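Local atomic coordinates of KLLA0F20702p (Kluyveromyces lactis, PDB entry 5Y5A), a protein that probably acts as the Est1 subunit of yeast telomerase, recruiting the enzyme to telomeres through its complex with Cdc13. Residues V409-F414 with T457-S462; M425-M430 with V534-Y539. One frame throughout, in Å; residues are numbered along the deposited sequence.

Contact 1 (V409-F414 with T457-S462); sequences VIMKEF and TNELLS
F414 and M411 meet E459 and L460 in a hydrogen-bond-free, partly buried side-chain contact, centred on a CH-pi interaction, inside the all-helical Est1 DNA/RNA binding domain, a family of the TPR clan. F414 sits in the loop beyond helix 385-410, while its partners lie on helix 447-462. The evidence for the CH-pi contact is geometric: E459 CB stands 3.8 Å from the centroid of the F414 ring and only 20° off its normal, displaced toward the rim. The glutamate chain bends at chi2, which brings its carboxylate back to the ring, where OE2 lies 3.3 Å from F414 CZ; the two planes are turned 47° apart. L460 comes at the ring obliquely, its CD2 lying 4.2 Å from F414 CD1. With chi1 at 64°, the ring of F414 is set between its own backbone N and carbonyl carbon, and the carbonyl oxygen of I410 lies at the ring edge, in plane. Replacing F414 by an alanine would probably leave E459 CB without its aromatic cover and open a gap beside L460 CD2. The loop is tied elsewhere as well, since F414 O accepts a hydrogen bond from H530 NE2. M411 crosses the glutamate at about a right angle, bringing its methyl CE to 3.7 Å from E459 CG.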
ATOM      1  N   VAL A 409      -5.738 -22.672  -6.011  1.00 40.71           N
ATOM      2  CA  VAL A 409      -6.417 -21.996  -4.905  1.00 43.61           C
ATOM      3  C   VAL A 409      -7.831 -21.536  -5.263  1.00 38.74           C
ATOM      4  O   VAL A 409      -8.802 -22.043  -4.707  1.00 51.55           O
ATOM      5  CB  VAL A 409      -5.601 -20.778  -4.386  1.00 37.62           C
ATOM      6  CG1 VAL A 409      -6.277 -20.180  -3.171  1.00 36.31           C
ATOM      7  CG2 VAL A 409      -4.178 -21.195  -4.037  1.00 37.35           C
ATOM      8  N   ILE A 410      -7.947 -20.586  -6.184  1.00 40.54           N
ATOM      9  CA  ILE A 410      -9.245 -20.014  -6.522  1.00 40.08           C
ATOM     10  C   ILE A 410     -10.193 -21.086  -7.071  1.00 43.09           C
ATOM     11  O   ILE A 410     -11.377 -21.090  -6.738  1.00 45.63           O
ATOM     12  CB  ILE A 410      -9.110 -18.856  -7.540  1.00 44.18           C
ATOM     13  CG1 ILE A 410      -8.122 -17.800  -7.024  1.00 46.42           C
ATOM     14  CG2 ILE A 410     -10.461 -18.219  -7.798  1.00 43.29           C
ATOM     15  CD1 ILE A 410      -7.847 -16.650  -8.013  1.00 40.72           C
ATOM     16  N   MET A 411      -9.670 -22.013  -7.874  1.00 42.20           N
ATOM     17  CA  MET A 411     -10.495 -23.100  -8.411  1.00 44.00           C
ATOM     18  C   MET A 411     -11.058 -23.985  -7.306  1.00 45.69           C
ATOM     19  O   MET A 411     -12.121 -24.592  -7.475  1.00 47.86           O
ATOM     20  CB  MET A 411      -9.699 -23.960  -9.402  1.00 48.46           C
ATOM     21  CG  MET A 411      -9.562 -23.359 -10.796  1.00 44.66           C
ATOM     22  SD  MET A 411     -11.121 -23.268 -11.685  1.00 50.84           S
ATOM     23  CE  MET A 411     -11.322 -24.980 -12.172  1.00 46.50           C
ATOM     24  N   LYS A 412     -10.354 -24.060  -6.180  1.00 41.28           N
ATOM     25  CA  LYS A 412     -10.828 -24.867  -5.053  1.00 49.66           C
ATOM     26  C   LYS A 412     -11.707 -24.054  -4.104  1.00 48.34           C
ATOM     27  O   LYS A 412     -12.240 -24.596  -3.141  1.00 53.12           O
ATOM     28  CB  LYS A 412      -9.655 -25.470  -4.267  1.00 49.77           C
ATOM     29  CG  LYS A 412      -8.659 -26.267  -5.104  1.00 54.55           C
ATOM     30  CD  LYS A 412      -7.787 -27.172  -4.226  1.00 60.10           C
ATOM     31  CE  LYS A 412      -6.614 -27.753  -5.016  1.00 61.06           C
ATOM     32  NZ  LYS A 412      -5.790 -28.697  -4.203  1.00 57.46           N
ATOM     33  N   GLU A 413     -11.863 -22.758  -4.370  1.00 46.40           N
ATOM     34  CA  GLU A 413     -12.580 -21.892  -3.434  1.00 52.11           C
ATOM     35  C   GLU A 413     -13.557 -20.895  -4.068  1.00 49.44           C
ATOM     36  O   GLU A 413     -13.976 -19.944  -3.408  1.00 45.03           O
ATOM     37  CB  GLU A 413     -11.574 -21.107  -2.585  1.00 53.41           C
ATOM     38  CG  GLU A 413     -10.623 -21.968  -1.770  1.00 51.28           C
ATOM     39  CD  GLU A 413     -11.328 -22.751  -0.679  1.00 49.87           C
ATOM     40  OE1 GLU A 413     -10.759 -23.759  -0.199  1.00 49.15           O
ATOM     41  OE2 GLU A 413     -12.447 -22.351  -0.290  1.00 52.01           O
ATOM     42  N   PHE A 414     -13.946 -21.109  -5.320  1.00 48.76           N
ATOM     43  CA  PHE A 414     -14.749 -20.098  -6.008  1.00 47.95           C
ATOM     44  C   PHE A 414     -16.166 -20.014  -5.446  1.00 52.87           C
ATOM     45  O   PHE A 414     -16.872 -19.045  -5.721  1.00 54.56           O
ATOM     46  CB  PHE A 414     -14.786 -20.353  -7.522  1.00 44.91           C
ATOM     47  CG  PHE A 414     -15.459 -21.644  -7.915  1.00 47.42           C
ATOM     48  CD1 PHE A 414     -16.837 -21.704  -8.085  1.00 43.02           C
ATOM     49  CD2 PHE A 414     -14.710 -22.791  -8.132  1.00 48.49           C
ATOM     50  CE1 PHE A 414     -17.450 -22.880  -8.450  1.00 42.89           C
ATOM     51  CE2 PHE A 414     -15.320 -23.974  -8.496  1.00 53.80           C
ATOM     52  CZ  PHE A 414     -16.693 -24.021  -8.650  1.00 53.43           C
ATOM     53  N   THR A 457     -13.781 -19.506 -15.463  1.00 41.64           N
ATOM     54  CA  THR A 457     -14.985 -18.929 -16.040  1.00 40.17           C
ATOM     55  C   THR A 457     -16.054 -20.009 -16.201  1.00 46.50           C
ATOM     56  O   THR A 457     -17.221 -19.771 -15.883  1.00 53.19           O
ATOM     57  CB  THR A 457     -14.691 -18.243 -17.392  1.00 44.76           C
ATOM     58  OG1 THR A 457     -13.577 -17.352 -17.237  1.00 45.63           O
ATOM     59  CG2 THR A 457     -15.892 -17.439 -17.873  1.00 40.29           C
ATOM     60  N   ASN A 458     -15.658 -21.198 -16.659  1.00 45.54           N
ATOM     61  CA  ASN A 458     -16.612 -22.303 -16.814  1.00 46.48           C
ATOM     62  C   ASN A 458     -17.234 -22.732 -15.485  1.00 46.68           C
ATOM     63  O   ASN A 458     -18.420 -23.072 -15.437  1.00 45.03           O
ATOM     64  CB  ASN A 458     -15.952 -23.521 -17.489  1.00 47.18           C
ATOM     65  CG  ASN A 458     -15.801 -23.346 -19.007  1.00 50.61           C
ATOM     66  OD1 ASN A 458     -16.427 -22.479 -19.603  1.00 49.82           O
ATOM     67  ND2 ASN A 458     -14.973 -24.183 -19.628  1.00 48.70           N
ATOM     68  N   GLU A 459     -16.446 -22.726 -14.407  1.00 44.23           N
ATOM     69  CA  GLU A 459     -16.996 -23.045 -13.080  1.00 45.31           C
ATOM     70  C   GLU A 459     -17.964 -21.949 -12.643  1.00 49.11           C
ATOM     71  O   GLU A 459     -19.001 -22.220 -12.051  1.00 50.73           O
ATOM     72  CB  GLU A 459     -15.889 -23.204 -12.031  1.00 43.96           C
ATOM     73  CG  GLU A 459     -14.937 -24.366 -12.271  1.00 47.77           C
ATOM     74  CD  GLU A 459     -15.640 -25.706 -12.232  1.00 62.81           C
ATOM     75  OE1 GLU A 459     -15.254 -26.604 -13.012  1.00 70.75           O
ATOM     76  OE2 GLU A 459     -16.581 -25.863 -11.428  1.00 70.01           O
ATOM     77  N   LEU A 460     -17.617 -20.703 -12.935  1.00 49.83           N
ATOM     78  CA  LEU A 460     -18.479 -19.592 -12.569  1.00 53.53           C
ATOM     79  C   LEU A 460     -19.801 -19.662 -13.328  1.00 55.90           C
ATOM     80  O   LEU A 460     -20.868 -19.507 -12.738  1.00 55.53           O
ATOM     81  CB  LEU A 460     -17.766 -18.260 -12.818  1.00 48.50           C
ATOM     82  CG  LEU A 460     -16.538 -18.094 -11.916  1.00 45.63           C
ATOM     83  CD1 LEU A 460     -15.853 -16.763 -12.124  1.00 39.16           C
ATOM     84  CD2 LEU A 460     -16.936 -18.279 -10.461  1.00 51.83           C
ATOM     85  N   LEU A 461     -19.731 -19.928 -14.630  1.00 57.53           N
ATOM     86  CA  LEU A 461     -20.938 -20.061 -15.443  1.00 61.78           C
ATOM     87  C   LEU A 461     -21.849 -21.183 -14.941  1.00 65.06           C
ATOM     88  O   LEU A 461     -23.071 -21.111 -15.087  1.00 67.66           O
ATOM     89  CB  LEU A 461     -20.566 -20.300 -16.911  1.00 59.08           C
ATOM     90  CG  LEU A 461     -19.956 -19.096 -17.640  1.00 55.56           C
ATOM     91  CD1 LEU A 461     -19.165 -19.540 -18.858  1.00 49.79           C
ATOM     92  CD2 LEU A 461     -21.056 -18.124 -18.036  1.00 52.09           C
ATOM     93  N   SER A 462     -21.264 -22.212 -14.336  1.00 68.49           N
ATOM     94  CA  SER A 462     -22.055 -23.329 -13.816  1.00 73.01           C
ATOM     95  C   SER A 462     -22.683 -23.007 -12.458  1.00 76.34           C
ATOM     96  O   SER A 462     -23.561 -23.728 -11.990  1.00 75.26           O
ATOM     97  CB  SER A 462     -21.195 -24.587 -13.699  1.00 72.25           C
ATOM     98  OG  SER A 462     -20.587 -24.912 -14.936  1.00 70.73           O
TER

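Contact 2 (M425-M430 with V534-Y539); sequences MARIMM and VQVLVY
The guanidinium of R427 is the flat group that meets the facing helix, and V536 CG1 approaches it obliquely, 4.1 Å from NE and 4.0 Å from R427 CD. Its polar atoms are engaged elsewhere: NE, NH1 and NH2 form salt bridges with D500, D485 and E484 respectively, so that three acidic partners probably fix the rotation of this buried charge while its aliphatic stem is left to pack. A bend at chi3 (63°) turns NE from the run of the stem, and it is at this bend that V536 CG1 touches. The setting is a helix-helix packing in which 425-430 and 534-539 run in broadly the same direction; the axes of these two short segments come within 10.1 Å and cross at 32°. L537 reaches across from 534-539 with both its methyls against A426 CB, CD2 at 3.6 Å and CD1 at 3.7 Å from that carbon. CD2 also reaches the backbone of R427, 3.6 Å from N, and the two side chains cross at about a right angle, with L537 CG 4.1 Å from R427 CG. One turn beyond A426, M430 packs on an aromatic side chain of the bound peptide.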
ATOM      1  N   MET A 425      -8.915 -11.669  -5.829  1.00 38.96           N
ATOM      2  CA  MET A 425      -7.646 -11.868  -6.521  1.00 36.40           C
ATOM      3  C   MET A 425      -7.861 -11.999  -8.027  1.00 40.85           C
ATOM      4  O   MET A 425      -7.093 -11.452  -8.818  1.00 43.79           O
ATOM      5  CB  MET A 425      -6.913 -13.108  -5.974  1.00 35.31           C
ATOM      6  CG  MET A 425      -6.225 -12.863  -4.625  1.00 43.19           C
ATOM      7  SD  MET A 425      -5.176 -14.216  -4.042  1.00 55.70           S
ATOM      8  CE  MET A 425      -6.356 -15.556  -3.937  1.00 69.31           C
ATOM      9  N   ALA A 426      -8.912 -12.708  -8.423  1.00 41.35           N
ATOM     10  CA  ALA A 426      -9.240 -12.798  -9.846  1.00 43.16           C
ATOM     11  C   ALA A 426      -9.600 -11.424 -10.429  1.00 40.71           C
ATOM     12  O   ALA A 426      -9.214 -11.118 -11.558  1.00 41.06           O
ATOM     13  CB  ALA A 426     -10.377 -13.799 -10.077  1.00 40.79           C
ATOM     14  N   ARG A 427     -10.333 -10.604  -9.672  1.00 40.26           N
ATOM     15  CA  ARG A 427     -10.710  -9.264 -10.144  1.00 42.87           C
ATOM     16  C   ARG A 427      -9.473  -8.419 -10.401  1.00 45.91           C
ATOM     17  O   ARG A 427      -9.377  -7.698 -11.389  1.00 40.01           O
ATOM     18  CB  ARG A 427     -11.597  -8.533  -9.134  1.00 40.36           C
ATOM     19  CG  ARG A 427     -13.038  -8.980  -9.069  1.00 48.05           C
ATOM     20  CD  ARG A 427     -13.814  -8.051  -8.155  1.00 44.83           C
ATOM     21  NE  ARG A 427     -13.845  -6.681  -8.663  1.00 39.31           N
ATOM     22  CZ  ARG A 427     -13.927  -5.602  -7.889  1.00 44.71           C
ATOM     23  NH1 ARG A 427     -13.957  -4.389  -8.430  1.00 44.38           N
ATOM     24  NH2 ARG A 427     -13.976  -5.737  -6.568  1.00 45.59           N
ATOM     25  N   ILE A 428      -8.530  -8.524  -9.479  1.00 44.97           N
ATOM     26  CA  ILE A 428      -7.327  -7.720  -9.503  1.00 43.32           C
ATOM     27  C   ILE A 428      -6.433  -8.075 -10.698  1.00 41.76           C
ATOM     28  O   ILE A 428      -5.902  -7.180 -11.374  1.00 40.60           O
ATOM     29  CB  ILE A 428      -6.600  -7.879  -8.169  1.00 39.89           C
ATOM     30  CG1 ILE A 428      -7.373  -7.103  -7.104  1.00 34.11           C
ATOM     31  CG2 ILE A 428      -5.159  -7.430  -8.251  1.00 35.73           C
ATOM     32  CD1 ILE A 428      -6.950  -7.436  -5.723  1.00 42.30           C
ATOM     33  N   MET A 429      -6.303  -9.370 -10.977  1.00 36.50           N
ATOM     34  CA  MET A 429      -5.585  -9.821 -12.164  1.00 43.70           C
ATOM     35  C   MET A 429      -6.177  -9.209 -13.436  1.00 45.93           C
ATOM     36  O   MET A 429      -5.461  -8.626 -14.244  1.00 41.29           O
ATOM     37  CB  MET A 429      -5.605 -11.353 -12.261  1.00 44.04           C
ATOM     38  CG  MET A 429      -4.883 -12.076 -11.111  1.00 41.56           C
ATOM     39  SD  MET A 429      -4.890 -13.876 -11.336  1.00 45.87           S
ATOM     40  CE  MET A 429      -4.522 -14.451  -9.680  1.00 40.14           C
ATOM     41  N   MET A 430      -7.491  -9.331 -13.594  1.00 44.56           N
ATOM     42  CA  MET A 430      -8.157  -8.847 -14.790  1.00 47.00           C
ATOM     43  C   MET A 430      -8.091  -7.332 -14.902  1.00 43.58           C
ATOM     44  O   MET A 430      -7.898  -6.794 -15.986  1.00 43.52           O
ATOM     45  CB  MET A 430      -9.612  -9.311 -14.814  1.00 47.37           C
ATOM     46  CG  MET A 430      -9.755 -10.815 -14.734  1.00 49.63           C
ATOM     47  SD  MET A 430      -8.698 -11.653 -15.932  1.00 55.31           S
ATOM     48  CE  MET A 430      -9.397 -11.014 -17.438  1.00 43.59           C
ATOM     49  N   VAL A 534     -18.948 -12.714  -8.700  1.00 42.32           N
ATOM     50  CA  VAL A 534     -19.101 -13.738  -9.724  1.00 47.56           C
ATOM     51  C   VAL A 534     -19.525 -13.093 -11.041  1.00 49.55           C
ATOM     52  O   VAL A 534     -18.940 -13.360 -12.094  1.00 54.36           O
ATOM     53  CB  VAL A 534     -20.126 -14.811  -9.299  1.00 49.28           C
ATOM     54  CG1 VAL A 534     -20.547 -15.670 -10.491  1.00 46.29           C
ATOM     55  CG2 VAL A 534     -19.545 -15.678  -8.183  1.00 52.23           C
ATOM     56  N   GLN A 535     -20.522 -12.219 -10.973  1.00 44.46           N
ATOM     57  CA  GLN A 535     -21.021 -11.539 -12.164  1.00 45.64           C
ATOM     58  C   GLN A 535     -19.937 -10.702 -12.845  1.00 45.99           C
ATOM     59  O   GLN A 535     -19.734 -10.803 -14.048  1.00 44.48           O
ATOM     60  CB  GLN A 535     -22.215 -10.661 -11.803  1.00 46.11           C
ATOM     61  CG  GLN A 535     -23.314 -11.428 -11.095  1.00 59.16           C
ATOM     62  CD  GLN A 535     -24.551 -10.594 -10.880  1.00 75.87           C
ATOM     63  OE1 GLN A 535     -24.764 -10.041  -9.799  1.00 79.98           O
ATOM     64  NE2 GLN A 535     -25.384 -10.500 -11.910  1.00 82.74           N
ATOM     65  N   VAL A 536     -19.227  -9.890 -12.070  1.00 45.51           N
ATOM     66  CA  VAL A 536     -18.232  -9.009 -12.659  1.00 46.39           C
ATOM     67  C   VAL A 536     -17.071  -9.821 -13.228  1.00 47.15           C
ATOM     68  O   VAL A 536     -16.425  -9.399 -14.187  1.00 51.97           O
ATOM     69  CB  VAL A 536     -17.711  -7.963 -11.631  1.00 46.95           C
ATOM     70  CG1 VAL A 536     -16.992  -8.637 -10.453  1.00 43.62           C
ATOM     71  CG2 VAL A 536     -16.802  -6.949 -12.309  1.00 47.82           C
ATOM     72  N   LEU A 537     -16.813 -10.994 -12.657  1.00 48.63           N
ATOM     73  CA  LEU A 537     -15.712 -11.820 -13.140  1.00 44.96           C
ATOM     74  C   LEU A 537     -16.098 -12.498 -14.442  1.00 50.67           C
ATOM     75  O   LEU A 537     -15.280 -12.584 -15.355  1.00 50.07           O
ATOM     76  CB  LEU A 537     -15.303 -12.858 -12.103  1.00 44.00           C
ATOM     77  CG  LEU A 537     -14.316 -12.338 -11.063  1.00 47.53           C
ATOM     78  CD1 LEU A 537     -14.055 -13.382  -9.995  1.00 44.42           C
ATOM     79  CD2 LEU A 537     -13.017 -11.926 -11.747  1.00 42.06           C
ATOM     80  N   VAL A 538     -17.341 -12.976 -14.527  1.00 49.87           N
ATOM     81  CA  VAL A 538     -17.828 -13.589 -15.756  1.00 52.40           C
ATOM     82  C   VAL A 538     -17.791 -12.549 -16.882  1.00 53.24           C
ATOM     83  O   VAL A 538     -17.381 -12.843 -18.001  1.00 50.95           O
ATOM     84  CB  VAL A 538     -19.261 -14.162 -15.586  1.00 48.51           C
ATOM     85  CG1 VAL A 538     -19.871 -14.510 -16.931  1.00 48.01           C
ATOM     86  CG2 VAL A 538     -19.247 -15.395 -14.693  1.00 47.93           C
ATOM     87  N   TYR A 539     -18.184 -11.319 -16.565  1.00 52.61           N
ATOM     88  CA  TYR A 539     -18.182 -10.239 -17.547  1.00 57.34           C
ATOM     89  C   TYR A 539     -16.772  -9.869 -18.019  1.00 49.38           C
ATOM     90  O   TYR A 539     -16.517  -9.729 -19.214  1.00 47.66           O
ATOM     91  CB  TYR A 539     -18.867  -9.001 -16.967  1.00 66.33           C
ATOM     92  CG  TYR A 539     -18.827  -7.803 -17.886  1.00 79.06           C
ATOM     93  CD1 TYR A 539     -19.701  -7.698 -18.955  1.00 81.75           C
ATOM     94  CD2 TYR A 539     -17.915  -6.775 -17.679  1.00 88.81           C
ATOM     95  CE1 TYR A 539     -19.670  -6.607 -19.799  1.00 90.37           C
ATOM     96  CE2 TYR A 539     -17.877  -5.679 -18.520  1.00 95.29           C
ATOM     97  CZ  TYR A 539     -18.757  -5.601 -19.579  1.00 98.35           C
ATOM     98  OH  TYR A 539     -18.730  -4.512 -20.422  1.00109.50           O
TER

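In the fold
Along the chain the segments come in the order 409-414, 425-430, 457-462, 534-539, so the two contacts cross rather than nest. Contact 1 closes a loop with 42 residues between its segments, 31 of them helical; contact 2 spans 103, including the unmodelled 464-473. Helices 385-410 and 421-433 are consecutive, and their later partners, helices 447-462 and 526-546, also touch. The contact centres lie about 11 Å apart, and direct packing joins them: L460 CB is 3.7 Å from V538 CG2, and I410 CD1 is 4.1 Å from A426 N. Contact 1 ties the turn after helix 385-410 to helix 447-462, contact 2 ties helix 421-433 to helix 526-546, and L460 and L461 against V538 join the two pairs.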